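Local coordinates for L protein (CAS virus, PDB 5MV0), which probably serves as the cap-snatching endonuclease domain of a reptarenavirus polymerase, cutting host mRNAs to supply capped primers for viral transcription, at residues Arg94-Ser108 and Gly135-Pro148. Numbering follows the deposited sequence.
Sequences RANMTIIVLEASTRS and GWLFNIIVISETKP
M97 and W136 meet at the start of two parallel strands, their side chains crossing at about a right angle. M97 CA lies over one face of the W136 indole, 3.8 Å from the centroid of its six-membered ring, in a CH-pi contact. Bends at chi2 and chi3 curl the thioether back over the pyrrole part: M97 CE lies on the same face of the ring, 3.6 Å from W136 NE1, and the sulfur makes an oblique Met-aromatic contact. G135, with its positive phi, closes helix 127-133 in a Schellman motif.

Strands 98-106 and 137-145 run side by side, joined by parallel backbone hydrogen bonds from L137 N to R107 N, nearly straight until the bent one from S105 N to I143 O. On the face shared with W136, the phenyl ring of F138, swung anti to its backbone N (chi1 -176°), reaches across to the neighbouring strand. I99 CG2 meets F138 CD1 obliquely at 3.8 Å, and V101 CG2 approaches F138 CZ at 3.7 Å while also lying alongside I140 CG1. The other face is aliphatic in its middle, where I141 CD1 touches I100 CG2 at 3.7 Å and L102 CD1 reaches I143 CD1. Further along the F138 face, S105 OG and S144 OG share a hydrogen bond of 2.9 Å, and a water 2.7 Å from S105 OG also lies within hydrogen-bonding distance of I143 O.

Helix 110-122 covers the serine pair and E103, whose OE2 makes a salt bridge with K123 and a hydrogen bond with Y124, while helix 34-57 packs against L102, T106 and E145. Within the mixed sheet of this PDDEXK-clan domain, 98-106 is flanked on its other side by antiparallel 89-93, and 137-145 forms an outer strand; helices 110-122 and 127-133 make the crossover.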
loop_
_atom_site.group_PDB
_atom_site.type_symbol
_atom_site.label_atom_id
_atom_site.label_comp_id
_atom_site.label_asym_id
_atom_site.label_seq_id
_atom_site.Cartn_x
_atom_site.Cartn_y
_atom_site.Cartn_z
ATOM N N ARG B 94 -2.397 26.233 -17.602
ATOM C CA ARG B 94 -1.885 27.477 -18.172
ATOM C C ARG B 94 -2.260 27.611 -19.638
ATOM O O ARG B 94 -2.332 28.731 -20.155
ATOM C CB ARG B 94 -0.371 27.560 -17.992
ATOM C CG ARG B 94 0.021 27.593 -16.536
ATOM C CD ARG B 94 1.499 27.815 -16.321
ATOM N NE ARG B 94 1.807 27.760 -14.894
ATOM C CZ ARG B 94 1.987 26.633 -14.212
ATOM N NH1 ARG B 94 1.898 25.457 -14.827
ATOM N NH2 ARG B 94 2.251 26.678 -12.913
ATOM N N ALA B 95 -2.498 26.487 -20.316
ATOM C CA ALA B 95 -2.970 26.536 -21.695
ATOM C C ALA B 95 -4.320 27.237 -21.782
ATOM O O ALA B 95 -4.505 28.158 -22.586
ATOM C CB ALA B 95 -3.062 25.121 -22.265
ATOM N N ASN B 96 -5.270 26.819 -20.950
ATOM C CA ASN B 96 -6.615 27.373 -20.934
ATOM C C ASN B 96 -6.785 28.511 -19.942
ATOM O O ASN B 96 -7.914 28.961 -19.737
ATOM C CB ASN B 96 -7.634 26.271 -20.624
ATOM C CG ASN B 96 -7.798 25.289 -21.767
ATOM O OD1 ASN B 96 -7.661 25.651 -22.942
ATOM N ND2 ASN B 96 -8.103 24.040 -21.433
ATOM N N MET B 97 -5.700 28.981 -19.324
ATOM C CA MET B 97 -5.757 30.024 -18.301
ATOM C C MET B 97 -6.875 29.743 -17.301
ATOM O O MET B 97 -7.766 30.568 -17.069
ATOM C CB MET B 97 -5.939 31.395 -18.943
ATOM C CG MET B 97 -5.080 31.599 -20.167
ATOM S SD MET B 97 -3.627 32.554 -19.764
ATOM C CE MET B 97 -4.405 34.095 -19.322
ATOM N N THR B 98 -6.846 28.542 -16.728
ATOM C CA THR B 98 -7.903 28.083 -15.837
ATOM C C THR B 98 -7.286 27.468 -14.588
ATOM O O THR B 98 -6.315 26.706 -14.680
ATOM C CB THR B 98 -8.812 27.064 -16.532
ATOM O OG1 THR B 98 -9.396 27.656 -17.700
ATOM C CG2 THR B 98 -9.928 26.618 -15.594
ATOM N N ILE B 99 -7.833 27.826 -13.431
ATOM C CA ILE B 99 -7.516 27.192 -12.157
ATOM C C ILE B 99 -8.768 26.477 -11.675
ATOM O O ILE B 99 -9.865 27.044 -11.725
ATOM C CB ILE B 99 -7.042 28.218 -11.114
ATOM C CG1 ILE B 99 -5.706 28.833 -11.548
ATOM C CG2 ILE B 99 -6.944 27.570 -9.726
ATOM C CD1 ILE B 99 -5.359 30.124 -10.816
ATOM N N ILE B 100 -8.612 25.231 -11.230
ATOM C CA ILE B 100 -9.691 24.480 -10.602
ATOM C C ILE B 100 -9.304 24.219 -9.149
ATOM O O ILE B 100 -8.138 23.933 -8.854
ATOM C CB ILE B 100 -9.963 23.165 -11.357
ATOM C CG1 ILE B 100 -10.326 23.455 -12.822
ATOM C CG2 ILE B 100 -11.066 22.380 -10.685
ATOM C CD1 ILE B 100 -10.334 22.228 -13.708
ATOM N N VAL B 101 -10.266 24.354 -8.238
ATOM C CA VAL B 101 -10.082 23.939 -6.851
ATOM C C VAL B 101 -11.252 23.055 -6.445
ATOM O O VAL B 101 -12.393 23.252 -6.877
ATOM C CB VAL B 101 -9.941 25.124 -5.871
ATOM C CG1 VAL B 101 -8.632 25.874 -6.092
ATOM C CG2 VAL B 101 -11.154 26.055 -5.967
ATOM N N LEU B 102 -10.958 22.068 -5.602
ATOM C CA LEU B 102 -11.932 21.087 -5.161
ATOM C C LEU B 102 -12.061 21.137 -3.647
ATOM O O LEU B 102 -11.053 21.196 -2.931
ATOM C CB LEU B 102 -11.521 19.671 -5.603
ATOM C CG LEU B 102 -12.241 18.541 -4.860
ATOM C CD1 LEU B 102 -13.690 18.449 -5.312
ATOM C CD2 LEU B 102 -11.504 17.220 -5.054
ATOM N N GLU B 103 -13.302 21.114 -3.166
ATOM C CA GLU B 103 -13.622 20.873 -1.760
ATOM C C GLU B 103 -14.516 19.643 -1.716
ATOM O O GLU B 103 -15.639 19.666 -2.234
ATOM C CB GLU B 103 -14.317 22.077 -1.123
ATOM C CG GLU B 103 -13.468 23.353 -1.066
ATOM C CD GLU B 103 -12.332 23.261 -0.057
ATOM O OE1 GLU B 103 -12.306 22.289 0.735
ATOM O OE2 GLU B 103 -11.465 24.160 -0.058
ATOM N N ALA B 104 -14.024 18.567 -1.106
ATOM C CA ALA B 104 -14.744 17.298 -1.079
ATOM C C ALA B 104 -15.040 16.892 0.355
ATOM O O ALA B 104 -14.201 17.065 1.247
ATOM C CB ALA B 104 -13.939 16.188 -1.773
ATOM N N SER B 105 -16.224 16.338 0.575
ATOM C CA SER B 105 -16.597 15.895 1.909
ATOM C C SER B 105 -17.663 14.824 1.782
ATOM O O SER B 105 -18.286 14.657 0.725
ATOM C CB SER B 105 -17.118 17.061 2.749
ATOM O OG SER B 105 -18.343 17.516 2.187
ATOM N N THR B 106 -17.882 14.112 2.879
ATOM C CA THR B 106 -19.019 13.218 3.009
ATOM C C THR B 106 -19.899 13.706 4.143
ATOM O O THR B 106 -19.400 14.151 5.181
ATOM C CB THR B 106 -18.594 11.748 3.265
ATOM O OG1 THR B 106 -17.904 11.654 4.523
ATOM C CG2 THR B 106 -17.688 11.251 2.145
ATOM N N ARG B 107 -21.210 13.640 3.918
ATOM C CA ARG B 107 -22.222 13.952 4.919
ATOM C C ARG B 107 -23.402 13.058 4.590
ATOM O O ARG B 107 -23.818 13.010 3.429
ATOM C CB ARG B 107 -22.653 15.430 4.901
ATOM C CG ARG B 107 -21.602 16.471 5.339
ATOM C CD ARG B 107 -21.232 16.288 6.811
ATOM N NE ARG B 107 -20.409 17.390 7.316
ATOM C CZ ARG B 107 -19.097 17.492 7.117
ATOM N NH1 ARG B 107 -18.460 16.564 6.410
ATOM N NH2 ARG B 107 -18.423 18.521 7.623
ATOM N N SER B 108 -23.926 12.353 5.591
ATOM C CA SER B 108 -24.899 11.304 5.290
ATOM C C SER B 108 -26.244 11.889 4.866
ATOM O O SER B 108 -26.921 11.330 3.994
ATOM C CB SER B 108 -25.081 10.370 6.492
ATOM O OG SER B 108 -25.482 11.094 7.646
ATOM N N GLY B 135 -8.310 37.783 -16.582
ATOM C CA GLY B 135 -8.513 36.946 -17.749
ATOM C C GLY B 135 -8.457 35.456 -17.487
ATOM O O GLY B 135 -8.475 34.673 -18.442
ATOM N N TRP B 136 -8.379 35.043 -16.226
ATOM C CA TRP B 136 -8.335 33.637 -15.852
ATOM C C TRP B 136 -9.724 33.140 -15.465
ATOM O O TRP B 136 -10.595 33.907 -15.050
ATOM C CB TRP B 136 -7.371 33.419 -14.678
ATOM C CG TRP B 136 -5.922 33.401 -15.066
ATOM C CD1 TRP B 136 -5.157 34.468 -15.458
ATOM C CD2 TRP B 136 -5.058 32.263 -15.075
ATOM N NE1 TRP B 136 -3.874 34.058 -15.723
ATOM C CE2 TRP B 136 -3.785 32.709 -15.491
ATOM C CE3 TRP B 136 -5.235 30.909 -14.770
ATOM C CZ2 TRP B 136 -2.700 31.850 -15.609
ATOM C CZ3 TRP B 136 -4.160 30.055 -14.894
ATOM C CH2 TRP B 136 -2.905 30.528 -15.314
ATOM N N LEU B 137 -9.920 31.835 -15.608
ATOM C CA LEU B 137 -11.074 31.159 -15.034
ATOM C C LEU B 137 -10.683 30.550 -13.689
ATOM O O LEU B 137 -9.570 30.048 -13.518
ATOM C CB LEU B 137 -11.605 30.073 -15.975
ATOM C CG LEU B 137 -12.803 30.397 -16.880
ATOM C CD1 LEU B 137 -12.693 31.779 -17.496
ATOM C CD2 LEU B 137 -12.964 29.339 -17.966
ATOM N N PHE B 138 -11.597 30.615 -12.731
ATOM C CA PHE B 138 -11.387 30.052 -11.401
ATOM C C PHE B 138 -12.635 29.237 -11.081
ATOM O O PHE B 138 -13.675 29.792 -10.725
ATOM C CB PHE B 138 -11.134 31.144 -10.367
ATOM C CG PHE B 138 -10.814 30.616 -8.992
ATOM C CD1 PHE B 138 -9.583 30.042 -8.726
ATOM C CD2 PHE B 138 -11.744 30.699 -7.973
ATOM C CE1 PHE B 138 -9.283 29.552 -7.462
ATOM C CE2 PHE B 138 -11.451 30.220 -6.708
ATOM C CZ PHE B 138 -10.213 29.645 -6.454
ATOM N N ASN B 139 -12.539 27.921 -11.222
ATOM C CA ASN B 139 -13.687 27.040 -11.061
ATOM C C ASN B 139 -13.594 26.331 -9.713
ATOM O O ASN B 139 -12.679 25.533 -9.474
ATOM C CB ASN B 139 -13.767 26.055 -12.225
ATOM C CG ASN B 139 -13.986 26.755 -13.562
ATOM O OD1 ASN B 139 -14.446 27.901 -13.612
ATOM N ND2 ASN B 139 -13.667 26.064 -14.650
ATOM N N ILE B 140 -14.549 26.625 -8.837
ATOM C CA ILE B 140 -14.611 26.044 -7.501
ATOM C C ILE B 140 -15.582 24.878 -7.564
ATOM O O ILE B 140 -16.786 25.076 -7.746
ATOM C CB ILE B 140 -15.059 27.069 -6.454
ATOM C CG1 ILE B 140 -14.146 28.287 -6.472
ATOM C CG2 ILE B 140 -15.105 26.433 -5.058
ATOM C CD1 ILE B 140 -14.808 29.534 -5.900
ATOM N N ILE B 141 -15.069 23.662 -7.419
ATOM C CA ILE B 141 -15.898 22.463 -7.412
ATOM C C ILE B 141 -16.057 22.016 -5.965
ATOM O O ILE B 141 -15.068 21.767 -5.266
ATOM C CB ILE B 141 -15.289 21.358 -8.290
ATOM C CG1 ILE B 141 -15.088 21.897 -9.709
ATOM C CG2 ILE B 141 -16.195 20.122 -8.305
ATOM C CD1 ILE B 141 -14.456 20.915 -10.689
ATOM N N VAL B 142 -17.300 21.936 -5.507
ATOM C CA VAL B 142 -17.618 21.583 -4.131
ATOM C C VAL B 142 -18.532 20.368 -4.177
ATOM O O VAL B 142 -19.633 20.432 -4.739
ATOM C CB VAL B 142 -18.271 22.757 -3.381
ATOM C CG1 VAL B 142 -18.560 22.394 -1.926
ATOM C CG2 VAL B 142 -17.371 23.980 -3.459
ATOM N N ILE B 143 -18.070 19.260 -3.605
ATOM C CA ILE B 143 -18.779 17.985 -3.633
ATOM C C ILE B 143 -18.990 17.523 -2.201
ATOM O O ILE B 143 -18.032 17.447 -1.423
ATOM C CB ILE B 143 -17.992 16.927 -4.429
ATOM C CG1 ILE B 143 -17.954 17.271 -5.914
ATOM C CG2 ILE B 143 -18.558 15.509 -4.220
ATOM C CD1 ILE B 143 -16.934 16.408 -6.670
ATOM N N SER B 144 -20.234 17.207 -1.851
ATOM C CA SER B 144 -20.537 16.600 -0.560
ATOM C C SER B 144 -21.514 15.457 -0.782
ATOM O O SER B 144 -22.651 15.683 -1.207
ATOM C CB SER B 144 -21.113 17.621 0.424
ATOM O OG SER B 144 -21.208 17.061 1.721
ATOM N N GLU B 145 -21.083 14.237 -0.471
ATOM C CA GLU B 145 -21.803 13.032 -0.857
ATOM C C GLU B 145 -22.078 12.148 0.349
ATOM O O GLU B 145 -21.428 12.257 1.391
ATOM C CB GLU B 145 -21.021 12.276 -1.941
ATOM C CG GLU B 145 -21.147 13.011 -3.251
ATOM C CD GLU B 145 -20.240 12.498 -4.331
ATOM O OE1 GLU B 145 -19.401 11.612 -4.051
ATOM O OE2 GLU B 145 -20.365 13.007 -5.465
ATOM N N THR B 146 -23.068 11.287 0.223
ATOM C CA THR B 146 -23.477 10.428 1.310
ATOM C C THR B 146 -22.449 9.466 1.795
ATOM O O THR B 146 -22.349 9.235 2.935
ATOM C CB THR B 146 -24.745 9.596 0.989
ATOM O OG1 THR B 146 -25.724 10.425 0.413
ATOM C CG2 THR B 146 -25.298 9.138 2.160
ATOM N N LYS B 147 -21.709 8.913 0.868
ATOM C CA LYS B 147 -20.690 7.911 1.136
ATOM C C LYS B 147 -19.401 8.317 0.442
ATOM O O LYS B 147 -19.435 9.001 -0.584
ATOM C CB LYS B 147 -21.115 6.518 0.636
ATOM C CG LYS B 147 -22.228 5.865 1.455
ATOM C CD LYS B 147 -22.606 4.511 0.868
ATOM C CE LYS B 147 -23.958 4.018 1.381
ATOM N NZ LYS B 147 -23.960 3.658 2.820
ATOM N N PRO B 148 -18.254 7.906 0.969
ATOM C CA PRO B 148 -16.994 8.262 0.310
ATOM C C PRO B 148 -16.882 7.536 -1.018
ATOM O O PRO B 148 -17.308 6.389 -1.155
ATOM C CB PRO B 148 -15.921 7.808 1.305
ATOM C CG PRO B 148 -16.585 6.783 2.149
ATOM C CD PRO B 148 -18.043 7.123 2.198
HETATM O O HOH W 1 -17.648 19.551 0.622
#